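PDB 2Q09: imidazolonepropionase, which catalyses the hydrolytic opening of the imidazolone ring of imidazolone-5-propanoate to N-formimidoyl-L-glutamate, the third step of histidine degradation. Local coordinates for residues D70-L75 with S315-P320. Residues are numbered along the deposited sequence; the frame is centred on the assembly and turned at random.
Sequences DCHTHL and SSDINP. With FE (Fe (III) ion), chain B; DI6 (3-[(4S)-2,5-dioxoimidazolidin-4-yl]propanoic acid), chain C.
Ser315 and Asp70 meet side chain to side chain where strand 63-73, the first of the amidohydrolase TIM barrel, runs beside the loop that follows strand 312-314. Ser315 holds its hydroxyl anti to the backbone N (chi1 -176°), which carries OG over to Asp70 OD2 in a very short hydrogen bond of 2.5 Å. The same carboxylate oxygen accepts Ser316 N at 3.0 Å in a nearly straight bond, through its syn lone pair, while Ser316 OG donates to the syn side of Asp70 OD1 at 2.6 Å. Three bonds grip one buried carboxylate and fix its rotation. An alanine at Asp70 would probably leave both serine hydroxyls and the Ser316 amide without their acceptor, freeing the loop to shift just ahead of the metal ligand Asp317.

Further along, Ile318 and His74 join the backbones: His74 N donates to Ile318 O at 2.7 Å. Ile318 CG2 rests on Leu75 CB. The CB atoms of His74 and Asn319 pack at 3.5 Å, their side chains lying alongside one another; Asn319 ND2 reaches back to Asp317 O, and its OD1 is held by Thr322 N.

The ferric ion is bound by His72 NE2 at 2.2 Å, His74 NE2 at 2.1 Å and Asp317 OD1 from the loop, with His242 and a water completing the site. Asp317 OD1 meets both rings at their edges, near their planes, the carboxylate turned 80° from the His72 ring and 65° from that of His74. His72 ND1 is hydrogen-bonded to Asp264, a second-shell partner that orients the ring. Asp317 OD2 accepts a hydrogen bond from the metal-bound water at 2.6 Å, an arrangement consistent with metal and carboxylate polarising a water beside the bound inhibitor, as expected for amidohydrolase chemistry.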
loop_
_atom_site.group_PDB
_atom_site.type_symbol
_atom_site.label_atom_id
_atom_site.label_comp_id
_atom_site.label_asym_id
_atom_site.label_seq_id
_atom_site.Cartn_x
_atom_site.Cartn_y
_atom_site.Cartn_z
ATOM N N ASP A 70 1.277 3.250 2.799
ATOM C CA ASP A 70 0.411 2.058 2.753
ATOM C C ASP A 70 0.387 1.673 1.274
ATOM O O ASP A 70 -0.382 2.229 0.487
ATOM C CB ASP A 70 -1.000 2.420 3.241
ATOM C CG ASP A 70 -1.796 1.212 3.696
ATOM O OD1 ASP A 70 -2.936 1.420 4.155
ATOM O OD2 ASP A 70 -1.291 0.072 3.604
ATOM N N CYS A 71 1.229 0.716 0.904
ATOM C CA CYS A 71 1.391 0.321 -0.491
ATOM C C CYS A 71 0.454 -0.715 -1.099
ATOM O O CYS A 71 0.703 -1.171 -2.216
ATOM C CB CYS A 71 2.839 -0.139 -0.713
ATOM S SG CYS A 71 3.313 -1.670 0.200
ATOM N N HIS A 72 -0.614 -1.078 -0.397
ATOM C CA HIS A 72 -1.539 -2.071 -0.925
ATOM C C HIS A 72 -2.939 -1.912 -0.348
ATOM O O HIS A 72 -3.235 -2.435 0.725
ATOM C CB HIS A 72 -1.002 -3.475 -0.621
ATOM C CG HIS A 72 -1.857 -4.589 -1.147
ATOM N ND1 HIS A 72 -1.347 -5.620 -1.904
ATOM C CD2 HIS A 72 -3.177 -4.855 -0.994
ATOM C CE1 HIS A 72 -2.313 -6.473 -2.196
ATOM N NE2 HIS A 72 -3.433 -6.032 -1.654
ATOM N N THR A 73 -3.798 -1.165 -1.038
ATOM C CA THR A 73 -5.167 -1.021 -0.560
ATOM C C THR A 73 -6.200 -1.093 -1.673
ATOM O O THR A 73 -5.878 -0.906 -2.849
ATOM C CB THR A 73 -5.406 0.306 0.212
ATOM O OG1 THR A 73 -5.793 1.343 -0.701
ATOM C CG2 THR A 73 -4.144 0.739 0.951
ATOM N N HIS A 74 -7.432 -1.388 -1.271
ATOM C CA HIS A 74 -8.589 -1.463 -2.158
ATOM C C HIS A 74 -9.611 -0.559 -1.462
ATOM O O HIS A 74 -10.777 -0.915 -1.389
ATOM C CB HIS A 74 -9.204 -2.873 -2.189
ATOM C CG HIS A 74 -8.275 -3.971 -2.616
ATOM N ND1 HIS A 74 -8.451 -4.669 -3.792
ATOM C CD2 HIS A 74 -7.244 -4.573 -1.977
ATOM C CE1 HIS A 74 -7.575 -5.656 -3.855
ATOM N NE2 HIS A 74 -6.830 -5.623 -2.764
ATOM N N LEU A 75 -9.193 0.602 -0.960
ATOM C CA LEU A 75 -10.117 1.459 -0.216
ATOM C C LEU A 75 -11.275 2.082 -0.986
ATOM O O LEU A 75 -12.194 2.635 -0.373
ATOM C CB LEU A 75 -9.345 2.548 0.547
ATOM C CG LEU A 75 -8.642 3.686 -0.193
ATOM C CD1 LEU A 75 -9.658 4.762 -0.598
ATOM C CD2 LEU A 75 -7.587 4.289 0.745
ATOM N N SER A 315 1.387 -3.750 4.808
ATOM C CA SER A 315 0.286 -2.908 4.354
ATOM C C SER A 315 -1.050 -3.368 4.940
ATOM O O SER A 315 -1.179 -4.510 5.368
ATOM C CB SER A 315 0.222 -2.921 2.822
ATOM O OG SER A 315 -0.786 -2.032 2.356
ATOM N N SER A 316 -2.038 -2.477 4.931
ATOM C CA SER A 316 -3.364 -2.753 5.484
ATOM C C SER A 316 -4.287 -3.610 4.613
ATOM O O SER A 316 -5.201 -4.269 5.127
ATOM C CB SER A 316 -4.077 -1.431 5.781
ATOM O OG SER A 316 -4.346 -0.733 4.568
ATOM N N ASP A 317 -4.046 -3.600 3.304
ATOM C CA ASP A 317 -4.877 -4.347 2.359
ATOM C C ASP A 317 -6.349 -3.981 2.545
ATOM O O ASP A 317 -7.232 -4.809 2.329
ATOM C CB ASP A 317 -4.689 -5.864 2.531
ATOM C CG ASP A 317 -5.390 -6.673 1.441
ATOM O OD1 ASP A 317 -5.467 -6.170 0.297
ATOM O OD2 ASP A 317 -5.844 -7.811 1.715
ATOM N N ILE A 318 -6.611 -2.738 2.942
ATOM C CA ILE A 318 -7.994 -2.284 3.156
ATOM C C ILE A 318 -8.910 -2.732 2.022
ATOM O O ILE A 318 -8.701 -2.351 0.871
ATOM C CB ILE A 318 -8.102 -0.745 3.232
ATOM C CG1 ILE A 318 -7.322 -0.214 4.432
ATOM C CG2 ILE A 318 -9.587 -0.326 3.338
ATOM C CD1 ILE A 318 -7.259 1.310 4.481
ATOM N N ASN A 319 -9.918 -3.534 2.346
ATOM C CA ASN A 319 -10.858 -4.000 1.338
ATOM C C ASN A 319 -12.090 -4.543 2.053
ATOM O O ASN A 319 -11.993 -5.119 3.152
ATOM C CB ASN A 319 -10.202 -5.049 0.429
ATOM C CG ASN A 319 -10.169 -6.424 1.043
ATOM O OD1 ASN A 319 -11.200 -7.104 1.148
ATOM N ND2 ASN A 319 -8.978 -6.850 1.456
ATOM N N PRO A 320 -13.267 -4.365 1.431
ATOM C CA PRO A 320 -14.548 -4.805 1.988
ATOM C C PRO A 320 -14.740 -6.296 2.206
ATOM O O PRO A 320 -15.628 -6.699 2.959
ATOM C CB PRO A 320 -15.560 -4.234 0.998
ATOM C CG PRO A 320 -14.853 -4.398 -0.296
ATOM C CD PRO A 320 -13.443 -3.907 0.040
HETATM FE FE FE B . -5.429 -6.884 -1.885
HETATM N N1 DI6 C . -7.304 -11.292 -2.089
HETATM C C2 DI6 C . -7.984 -10.778 -1.043
HETATM O O2 DI6 C . -7.932 -11.142 0.118
HETATM C C3 DI6 C . -8.835 -9.619 -1.619
HETATM N N4 DI6 C . -8.485 -9.661 -3.057
HETATM C C5 DI6 C . -7.592 -10.655 -3.233
HETATM O O5 DI6 C . -7.093 -10.937 -4.312
HETATM C C6 DI6 C . -10.318 -9.858 -1.375
HETATM C C7 DI6 C . -11.199 -8.737 -1.930
HETATM C C8 DI6 C . -12.706 -8.925 -1.704
HETATM O O9 DI6 C . -13.436 -7.924 -1.843
HETATM O O10 DI6 C . -13.171 -10.052 -1.391
HETATM O O HOH W 1 -6.165 -8.856 -0.649
#